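Local coordinates for protein NDP-rhamnosyltransferase (Saccharopolyspora spinosa, PDB 3TSA) that is a glycosyltransferase-family protein of the GT-B fold, with two Rossmann-like domains, related in sequence to the erythromycin biosynthesis protein CIII, at residues R128-L133 with L169-P175; P258-R262 with I274-V278; T301-L305 with L366-T371; P308-P313 with A330-P335. One frame throughout, in Å; residues are numbered along the deposited sequence.

Contact 1. Residues R128-L133 with L169-P175; sequences RVLGGL and LTGLPTP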
# COMPACT_ATOMS: atom_id res chain seq x y z
N ARG A 128 0.88 -24.35 4.78
CA ARG A 128 0.43 -25.33 5.74
C ARG A 128 1.57 -26.33 6.14
O ARG A 128 1.70 -26.66 7.35
CB ARG A 128 -0.78 -26.09 5.22
CG ARG A 128 -1.99 -25.15 5.07
CD ARG A 128 -3.18 -25.89 4.48
NE ARG A 128 -3.68 -26.81 5.50
CZ ARG A 128 -4.67 -27.68 5.30
NH1 ARG A 128 -5.28 -27.73 4.12
NH2 ARG A 128 -5.07 -28.49 6.31
N VAL A 129 2.33 -26.81 5.16
CA VAL A 129 3.52 -27.64 5.41
C VAL A 129 4.46 -26.84 6.32
O VAL A 129 4.91 -27.35 7.35
CB VAL A 129 4.17 -28.13 4.12
CG1 VAL A 129 5.53 -28.85 4.42
CG2 VAL A 129 3.18 -29.11 3.36
N LEU A 130 4.77 -25.60 5.92
CA LEU A 130 5.71 -24.78 6.68
C LEU A 130 5.23 -24.60 8.13
O LEU A 130 5.99 -24.77 9.08
CB LEU A 130 5.88 -23.42 6.01
CG LEU A 130 7.00 -22.50 6.47
CD1 LEU A 130 8.28 -23.23 6.23
CD2 LEU A 130 6.97 -21.14 5.67
N GLY A 131 3.95 -24.30 8.31
CA GLY A 131 3.39 -24.19 9.62
C GLY A 131 3.53 -25.43 10.52
O GLY A 131 3.79 -25.29 11.70
N GLY A 132 3.27 -26.60 9.95
CA GLY A 132 3.47 -27.86 10.72
C GLY A 132 4.94 -28.08 11.09
O GLY A 132 5.29 -28.30 12.24
N LEU A 133 5.80 -28.00 10.10
CA LEU A 133 7.22 -28.25 10.30
C LEU A 133 7.87 -27.28 11.25
O LEU A 133 8.80 -27.65 11.99
CB LEU A 133 7.90 -28.25 8.94
CG LEU A 133 8.02 -29.59 8.22
CD1 LEU A 133 6.64 -30.24 8.07
CD2 LEU A 133 8.69 -29.38 6.79
N LEU A 169 4.51 -35.22 12.61
CA LEU A 169 3.15 -34.72 12.75
C LEU A 169 2.14 -35.81 12.42
O LEU A 169 2.50 -36.85 11.81
CB LEU A 169 2.93 -33.52 11.78
CG LEU A 169 4.11 -32.53 11.81
CD1 LEU A 169 3.78 -31.35 10.91
CD2 LEU A 169 4.52 -31.99 13.20
N THR A 170 0.87 -35.55 12.75
CA THR A 170 -0.23 -36.46 12.41
C THR A 170 -0.49 -36.55 10.90
O THR A 170 -0.91 -37.59 10.35
CB THR A 170 -1.53 -36.02 13.11
OG1 THR A 170 -1.41 -36.30 14.52
CG2 THR A 170 -2.76 -36.77 12.53
N GLY A 171 -0.16 -35.44 10.22
CA GLY A 171 -0.47 -35.24 8.80
C GLY A 171 -0.45 -33.72 8.61
O GLY A 171 0.04 -32.96 9.47
N LEU A 172 -0.92 -33.29 7.44
CA LEU A 172 -1.07 -31.86 7.13
C LEU A 172 -1.98 -31.22 8.19
O LEU A 172 -3.13 -31.67 8.35
CB LEU A 172 -1.72 -31.77 5.76
CG LEU A 172 -1.71 -30.38 5.15
CD1 LEU A 172 -0.27 -29.90 4.86
CD2 LEU A 172 -2.43 -30.57 3.81
N PRO A 173 -1.48 -30.25 8.96
CA PRO A 173 -2.27 -29.81 10.14
C PRO A 173 -3.56 -29.07 9.74
O PRO A 173 -3.60 -28.42 8.69
CB PRO A 173 -1.35 -28.81 10.85
CG PRO A 173 0.06 -29.12 10.34
CD PRO A 173 -0.07 -29.77 8.99
N THR A 174 -4.55 -29.12 10.63
CA THR A 174 -5.70 -28.20 10.55
C THR A 174 -5.21 -26.76 10.84
O THR A 174 -4.44 -26.52 11.77
CB THR A 174 -6.90 -28.66 11.48
OG1 THR A 174 -7.33 -29.95 11.04
CG2 THR A 174 -8.13 -27.77 11.29
N PRO A 175 -5.65 -25.79 10.02
CA PRO A 175 -5.20 -24.42 10.36
C PRO A 175 -5.86 -23.89 11.64
O PRO A 175 -6.98 -24.32 12.01
CB PRO A 175 -5.60 -23.59 9.12
CG PRO A 175 -6.89 -24.37 8.60
CD PRO A 175 -6.45 -25.83 8.78
O HOH W 1 -2.74 -25.78 8.22
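Gly132, on the last turn of helix 125-133, lies 6.1 Å from Pro173 (CA to CA), and Val129, one turn earlier, lies level with Leu172 of the irregular segment 169-175. The bare backbone of Gly132 is touched from two directions: Leu169 CD1 rests 3.5 Å from Gly132 C, and Pro173 CG sits 3.7 Å from Gly132 CA. Leu172 CD1 meets Val129 CG2 at 3.8 Å, the side chains crossing at about a right angle, whereas Leu172 CD2 lies over the centre of one face of the Arg128 guanidinium. A bend in the arginine chain at chi3 (71°) brings the guanidinium round to Pro173 O, which takes a nearly straight bond from Arg128 NH2 (2.8 Å, 172° at the hydrogen). The oxygen lies in the guanidinium plane, yet NH2 stands above the carbonyl plane. A water accepts from Arg128 NE and donates to Pro173 O at 2.8 Å. His157 and Leu160 of helix 151-166 pack against Arg128 and Val129 respectively. Two donors thus grip one carbonyl; with Leu172 CD2 over the guanidinium face, this helps to fix the rotation of that group and ties helix 125-133 of the Rossmann-like N-terminal domain to the segment leading into strand 177-180.

Contact 2. Residues P258-R262 with I274-V278; sequences PPEHR and IAESV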
# COMPACT_ATOMS: atom_id res chain seq x y z
N PRO A 258 -6.12 -5.56 -19.20
CA PRO A 258 -4.69 -5.24 -19.01
C PRO A 258 -4.12 -4.63 -20.26
O PRO A 258 -4.59 -4.97 -21.36
CB PRO A 258 -4.06 -6.62 -18.82
CG PRO A 258 -5.17 -7.39 -18.15
CD PRO A 258 -6.34 -7.01 -18.98
N PRO A 259 -3.07 -3.81 -20.13
CA PRO A 259 -2.48 -3.13 -21.27
C PRO A 259 -2.18 -4.06 -22.47
O PRO A 259 -2.55 -3.73 -23.63
CB PRO A 259 -1.15 -2.58 -20.71
CG PRO A 259 -1.34 -2.47 -19.26
CD PRO A 259 -2.34 -3.56 -18.87
N GLU A 260 -1.56 -5.22 -22.23
CA GLU A 260 -1.22 -6.12 -23.38
C GLU A 260 -2.43 -6.76 -24.10
O GLU A 260 -2.31 -7.24 -25.22
CB GLU A 260 -0.19 -7.17 -23.01
CG GLU A 260 -0.74 -8.32 -22.18
CD GLU A 260 -0.88 -7.98 -20.68
OE1 GLU A 260 -0.63 -6.82 -20.20
OE2 GLU A 260 -1.28 -8.93 -19.98
N HIS A 261 -3.60 -6.73 -23.46
CA HIS A 261 -4.81 -7.24 -24.10
C HIS A 261 -5.64 -6.18 -24.84
O HIS A 261 -6.68 -6.50 -25.41
CB HIS A 261 -5.68 -8.02 -23.09
CG HIS A 261 -4.98 -9.20 -22.48
ND1 HIS A 261 -4.72 -10.35 -23.18
CD2 HIS A 261 -4.55 -9.42 -21.21
CE1 HIS A 261 -4.09 -11.21 -22.39
NE2 HIS A 261 -3.99 -10.68 -21.19
N ARG A 262 -5.16 -4.92 -24.85
CA ARG A 262 -5.90 -3.81 -25.41
C ARG A 262 -5.80 -3.88 -26.94
O ARG A 262 -6.73 -3.48 -27.65
CB ARG A 262 -5.40 -2.46 -24.78
CG ARG A 262 -5.91 -2.33 -23.31
CD ARG A 262 -5.39 -1.11 -22.52
NE ARG A 262 -5.54 -1.38 -21.09
CZ ARG A 262 -4.97 -0.70 -20.10
NH1 ARG A 262 -4.18 0.31 -20.39
NH2 ARG A 262 -5.19 -1.05 -18.81
N ILE A 274 -11.83 2.58 -23.81
CA ILE A 274 -10.80 1.76 -23.22
C ILE A 274 -10.27 2.47 -21.99
O ILE A 274 -9.73 3.57 -22.10
CB ILE A 274 -9.64 1.39 -24.22
CG1 ILE A 274 -10.18 0.71 -25.53
CG2 ILE A 274 -8.61 0.51 -23.47
CD1 ILE A 274 -9.12 0.45 -26.71
N ALA A 275 -10.49 1.90 -20.80
CA ALA A 275 -10.03 2.54 -19.54
C ALA A 275 -8.53 2.37 -19.40
O ALA A 275 -7.98 1.27 -19.63
CB ALA A 275 -10.77 2.00 -18.29
N GLU A 276 -7.85 3.44 -19.03
CA GLU A 276 -6.39 3.46 -19.02
C GLU A 276 -5.79 2.95 -17.71
O GLU A 276 -5.31 3.76 -16.92
CB GLU A 276 -5.90 4.89 -19.30
CG GLU A 276 -5.81 5.25 -20.78
CD GLU A 276 -4.70 4.47 -21.48
OE1 GLU A 276 -5.04 3.67 -22.38
OE2 GLU A 276 -3.51 4.59 -21.08
N SER A 277 -5.87 1.66 -17.45
CA SER A 277 -5.34 1.03 -16.18
C SER A 277 -5.98 1.71 -14.95
O SER A 277 -5.29 2.23 -14.07
CB SER A 277 -3.82 1.10 -16.10
OG SER A 277 -3.25 0.15 -16.96
N VAL A 278 -7.29 1.76 -14.91
CA VAL A 278 -7.97 2.56 -13.89
C VAL A 278 -8.65 1.57 -12.95
O VAL A 278 -9.52 0.83 -13.39
CB VAL A 278 -9.12 3.46 -14.47
CG1 VAL A 278 -9.85 4.21 -13.27
CG2 VAL A 278 -8.59 4.49 -15.48
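Arg262 reaches from the turn 258-262 to the segment leaving strand 272-274, and its guanidinium is sandwiched between backbone atoms. Ala275 O lies 3.6 Å above the centre of one face; Pro259 N of its own turn covers the opposite face, displaced towards the rim. The chain is extended from CG to NE (chi2 175°), which carries the flat group past Ile274, whose CG2 meets Arg262 CD at 3.7 Å. At the edge, Arg262 NH2 donates to Ser277 OG (2.9 Å, 156° at the hydrogen), the hydroxyl lying near the guanidinium plane. NE is taken up by Val257 O, just before the turn. Towards solvent the fit is much looser. Pro259 CG comes only to 4.0 Å from Ser277 OG, and Glu276, exposed at the centre of an inverse gamma turn, folds back at chi2 to put OE1 4.0 Å from Arg262 NH1. This is a long salt bridge, with the oxygen well out of the guanidinium plane and no N-H aimed at it. Directed bonds to Val257 O and Ser277 OG therefore hold the arginine at one edge of the C-terminal domain's sheet, next to the edge strand 272-274, while the carboxylate probably adds a diffuse, partly solvent-screened attraction.

Contact 3. Residues T301-L305 with L366-T371; sequences TATRL and LSDEIT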
# COMPACT_ATOMS: atom_id res chain seq x y z
N THR A 301 -15.93 -6.37 -5.89
CA THR A 301 -15.99 -4.91 -5.90
C THR A 301 -17.37 -4.51 -6.41
O THR A 301 -18.01 -3.63 -5.83
CB THR A 301 -14.89 -4.30 -6.77
OG1 THR A 301 -13.63 -4.55 -6.16
CG2 THR A 301 -15.07 -2.82 -6.97
N ALA A 302 -17.81 -5.15 -7.53
CA ALA A 302 -19.14 -4.89 -8.04
C ALA A 302 -20.19 -5.18 -6.92
O ALA A 302 -21.07 -4.33 -6.69
CB ALA A 302 -19.43 -5.69 -9.32
N THR A 303 -20.07 -6.33 -6.26
CA THR A 303 -21.13 -6.79 -5.32
C THR A 303 -21.15 -5.81 -4.12
O THR A 303 -22.23 -5.31 -3.74
CB THR A 303 -20.83 -8.21 -4.89
OG1 THR A 303 -21.03 -9.00 -6.05
CG2 THR A 303 -21.86 -8.68 -3.85
N ARG A 304 -19.96 -5.44 -3.65
CA ARG A 304 -19.83 -4.43 -2.55
C ARG A 304 -20.57 -3.12 -2.85
O ARG A 304 -21.21 -2.50 -1.96
CB ARG A 304 -18.33 -4.21 -2.20
CG ARG A 304 -18.09 -3.11 -1.19
CD ARG A 304 -18.77 -3.31 0.18
NE ARG A 304 -18.54 -2.13 1.02
CZ ARG A 304 -19.30 -1.04 1.03
NH1 ARG A 304 -20.39 -0.95 0.25
NH2 ARG A 304 -18.96 -0.02 1.83
N LEU A 305 -20.54 -2.69 -4.11
CA LEU A 305 -21.09 -1.44 -4.54
C LEU A 305 -22.57 -1.57 -5.03
O LEU A 305 -23.16 -0.61 -5.54
CB LEU A 305 -20.14 -0.84 -5.61
CG LEU A 305 -18.75 -0.36 -5.21
CD1 LEU A 305 -18.02 0.18 -6.46
CD2 LEU A 305 -18.98 0.71 -4.13
N LEU A 366 -26.73 -8.52 -1.17
CA LEU A 366 -25.44 -9.14 -1.01
C LEU A 366 -24.43 -8.13 -0.41
O LEU A 366 -23.59 -8.50 0.41
CB LEU A 366 -24.92 -9.65 -2.37
CG LEU A 366 -25.76 -10.81 -2.95
CD1 LEU A 366 -25.30 -11.09 -4.43
CD2 LEU A 366 -25.55 -12.11 -2.25
N SER A 367 -24.54 -6.87 -0.85
CA SER A 367 -23.61 -5.84 -0.39
C SER A 367 -23.81 -5.72 1.16
O SER A 367 -22.90 -5.54 1.99
CB SER A 367 -23.96 -4.55 -1.04
OG SER A 367 -23.05 -3.67 -0.45
N ASP A 368 -25.04 -5.86 1.58
CA ASP A 368 -25.34 -5.82 3.05
C ASP A 368 -24.73 -6.99 3.85
O ASP A 368 -24.39 -6.77 5.05
CB ASP A 368 -26.86 -5.78 3.30
CG ASP A 368 -27.54 -4.50 2.81
OD1 ASP A 368 -26.91 -3.48 2.45
OD2 ASP A 368 -28.78 -4.46 2.84
N GLU A 369 -24.59 -8.16 3.24
CA GLU A 369 -23.87 -9.27 3.88
C GLU A 369 -22.40 -8.90 4.07
O GLU A 369 -21.82 -9.19 5.11
CB GLU A 369 -23.97 -10.54 3.04
CG GLU A 369 -25.36 -11.14 3.03
CD GLU A 369 -25.29 -12.49 2.31
OE1 GLU A 369 -24.65 -13.42 2.83
OE2 GLU A 369 -25.85 -12.56 1.21
N ILE A 370 -21.82 -8.23 3.07
CA ILE A 370 -20.45 -7.78 3.16
C ILE A 370 -20.28 -6.74 4.27
O ILE A 370 -19.39 -6.89 5.13
CB ILE A 370 -19.95 -7.20 1.81
CG1 ILE A 370 -19.88 -8.34 0.77
CG2 ILE A 370 -18.55 -6.63 1.97
CD1 ILE A 370 -19.56 -7.84 -0.69
N THR A 371 -21.12 -5.75 4.26
CA THR A 371 -20.89 -4.69 5.25
C THR A 371 -21.28 -5.12 6.68
O THR A 371 -20.99 -4.38 7.62
CB THR A 371 -21.61 -3.41 4.88
OG1 THR A 371 -23.03 -3.65 4.81
CG2 THR A 371 -21.10 -2.83 3.60
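Thr371 and Arg304 meet where helix 358-371 packs against the end of helix 296-304, two helices of the Rossmann-like C-terminal domain of this GT-B protein. The Thr371 methyl CG2 stands over the centre of the Arg304 guanidinium, 3.6 Å from CZ, and the two side chains cross at about a right angle. Arg304 gets there by leaving the helix with CG opposite the backbone N (chi1 175°) and then bending at chi2. The bend also lays Arg304 CD against Ile370 CG2 at 3.8 Å, an oblique crossing that covers one side of the aliphatic part of the arginine. Further in, Ile370 CD1 sits over the Arg304 backbone, 3.8 Å from its N. It shares this inner zone with Thr303, whose methyl CG2 is directed at the second helix and touches Leu366 CB at 3.5 Å. The Thr303 hydroxyl turns away from this interface, bonding back to Ala299 O on its own helix. Where the backbones come closest, Arg304 and Ser367 are 4.6 Å apart (CA to CA), and the small Ser367 side chain fits into this close approach. Ser367 CB lies against Thr303 O at 3.3 Å, and Ser367 OG, from 42° above the carbonyl plane, donates a 2.7 Å hydrogen bond to Arg304 O.

Contact 4. Residues P308-P313 with A330-P335; sequences PQLVLP and AGICLP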
# COMPACT_ATOMS: atom_id res chain seq x y z
N PRO A 308 -25.07 -5.14 -10.31
CA PRO A 308 -25.24 -6.52 -10.78
C PRO A 308 -24.23 -6.89 -11.85
O PRO A 308 -23.61 -6.04 -12.48
CB PRO A 308 -26.65 -6.57 -11.34
CG PRO A 308 -27.02 -5.20 -11.65
CD PRO A 308 -26.19 -4.27 -10.70
N GLN A 309 -24.08 -8.20 -12.07
CA GLN A 309 -23.07 -8.71 -12.96
C GLN A 309 -23.64 -9.73 -13.91
O GLN A 309 -24.53 -10.50 -13.59
CB GLN A 309 -21.88 -9.37 -12.21
CG GLN A 309 -21.22 -8.41 -11.20
CD GLN A 309 -21.22 -8.98 -9.82
OE1 GLN A 309 -21.80 -8.41 -8.89
NE2 GLN A 309 -20.60 -10.13 -9.67
N LEU A 310 -23.09 -9.67 -15.11
CA LEU A 310 -23.31 -10.74 -16.11
C LEU A 310 -21.97 -11.51 -16.13
O LEU A 310 -20.96 -10.92 -16.48
CB LEU A 310 -23.52 -10.06 -17.42
CG LEU A 310 -24.38 -10.79 -18.47
CD1 LEU A 310 -24.49 -10.12 -19.84
CD2 LEU A 310 -24.34 -12.23 -18.49
N VAL A 311 -22.00 -12.81 -15.80
CA VAL A 311 -20.78 -13.52 -15.45
C VAL A 311 -20.53 -14.59 -16.51
O VAL A 311 -21.45 -15.31 -16.87
CB VAL A 311 -20.87 -14.20 -14.08
CG1 VAL A 311 -19.45 -14.67 -13.66
CG2 VAL A 311 -21.37 -13.18 -12.98
N LEU A 312 -19.34 -14.56 -17.08
CA LEU A 312 -18.95 -15.62 -18.05
C LEU A 312 -17.86 -16.44 -17.43
O LEU A 312 -16.68 -16.30 -17.70
CB LEU A 312 -18.46 -14.93 -19.32
CG LEU A 312 -19.36 -14.04 -20.22
CD1 LEU A 312 -19.88 -12.86 -19.56
CD2 LEU A 312 -18.41 -13.54 -21.32
N PRO A 313 -18.24 -17.42 -16.57
CA PRO A 313 -17.19 -18.14 -15.86
C PRO A 313 -16.31 -19.01 -16.80
O PRO A 313 -16.80 -19.46 -17.85
CB PRO A 313 -18.01 -19.08 -14.94
CG PRO A 313 -19.37 -19.29 -15.71
CD PRO A 313 -19.60 -17.90 -16.26
N ALA A 330 -28.93 -11.37 -8.41
CA ALA A 330 -28.03 -10.19 -8.51
C ALA A 330 -27.27 -10.20 -9.82
O ALA A 330 -26.33 -9.41 -10.00
CB ALA A 330 -26.99 -10.15 -7.28
N GLY A 331 -27.62 -11.14 -10.70
CA GLY A 331 -26.86 -11.19 -11.98
C GLY A 331 -27.40 -12.30 -12.85
O GLY A 331 -28.42 -12.98 -12.51
N ILE A 332 -26.73 -12.44 -13.98
CA ILE A 332 -27.08 -13.52 -14.92
C ILE A 332 -25.78 -14.29 -15.16
O ILE A 332 -24.71 -13.70 -15.30
CB ILE A 332 -27.69 -12.93 -16.21
CG1 ILE A 332 -29.14 -12.45 -15.95
CG2 ILE A 332 -27.75 -14.03 -17.33
CD1 ILE A 332 -29.73 -11.72 -17.11
N CYS A 333 -25.87 -15.64 -15.20
CA CYS A 333 -24.75 -16.49 -15.49
C CYS A 333 -24.86 -17.02 -16.96
O CYS A 333 -25.95 -17.51 -17.34
CB CYS A 333 -24.80 -17.65 -14.46
SG CYS A 333 -23.60 -18.98 -14.90
N LEU A 334 -23.83 -16.88 -17.79
CA LEU A 334 -23.77 -17.68 -19.07
C LEU A 334 -22.80 -18.83 -18.78
O LEU A 334 -21.58 -18.63 -18.76
CB LEU A 334 -23.33 -16.81 -20.27
CG LEU A 334 -24.02 -15.44 -20.43
CD1 LEU A 334 -23.50 -14.66 -21.64
CD2 LEU A 334 -25.53 -15.70 -20.58
N PRO A 335 -23.33 -20.06 -18.59
CA PRO A 335 -22.53 -21.04 -17.79
C PRO A 335 -21.54 -21.84 -18.58
O PRO A 335 -20.72 -22.52 -17.98
CB PRO A 335 -23.59 -21.98 -17.24
CG PRO A 335 -24.69 -21.94 -18.26
CD PRO A 335 -24.74 -20.45 -18.65
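Leu310 CD2 fills the apolar centre, touching Leu334 CG at 3.8 Å and Ile332 CG2 at 4.0 Å. With chi1 at -153° the leucine leans towards the neighbouring strand. Phe346 of helix 343-354 covers Leu310 and Leu334, and Phe359 of helix 358-371 packs on Ile332. Val311 and Cys333 lie on the other face of the sheet, packed against Ala322 of helix 318-327. That helix is the connection of a beta-alpha-beta crossover: strand 309-311, helix 318-327, then strand 331-333, running parallel to the first (7° between the short axes) and forming an outermost strand of the C-terminal domain's Rossmann-type sheet. Four backbone hydrogen bonds stitch the pair. Ile332 reaches both ways along its partner, its N donating to Gln309 O at 3.0 Å and its O accepting from Val311 N at 2.9 Å. Beyond them Leu334 N bonds to Val311 O, almost head-on to the carbonyl, and at the start of the strands Gln309 N makes a longer bond of 3.3 Å to Ala330 O. Gly331, fully extended, brings its CA to 2.9 Å from Gln309 O, a close approach of the two backbones. At the far end Pro313 CD lies 3.3 Å from Leu334 O, and Gln340 NE2 bonds to both Leu334 O and Pro313 O.

In the fold
From the N terminus, contact 1 comes first, closing a loop of 35 residues in the N-terminal domain and joining helix 125-133 to the approach to strand 177-180. The other three belong to the C-terminal domain. Contact 2 follows in series and closes the shortest loop, at strand 272-274 on one edge of the sheet. Contact 3 closes the longest, bringing helix 296-304 to helix 358-371, and contact 4 lies wholly within that span, pairing strands 309-311 and 331-333 at the other edge. Contacts 3 and 4 touch through Leu366 and Ala330, whereas contacts 1 and 2 lie on opposite sides of the chain's centre, about 41 Å apart between centres.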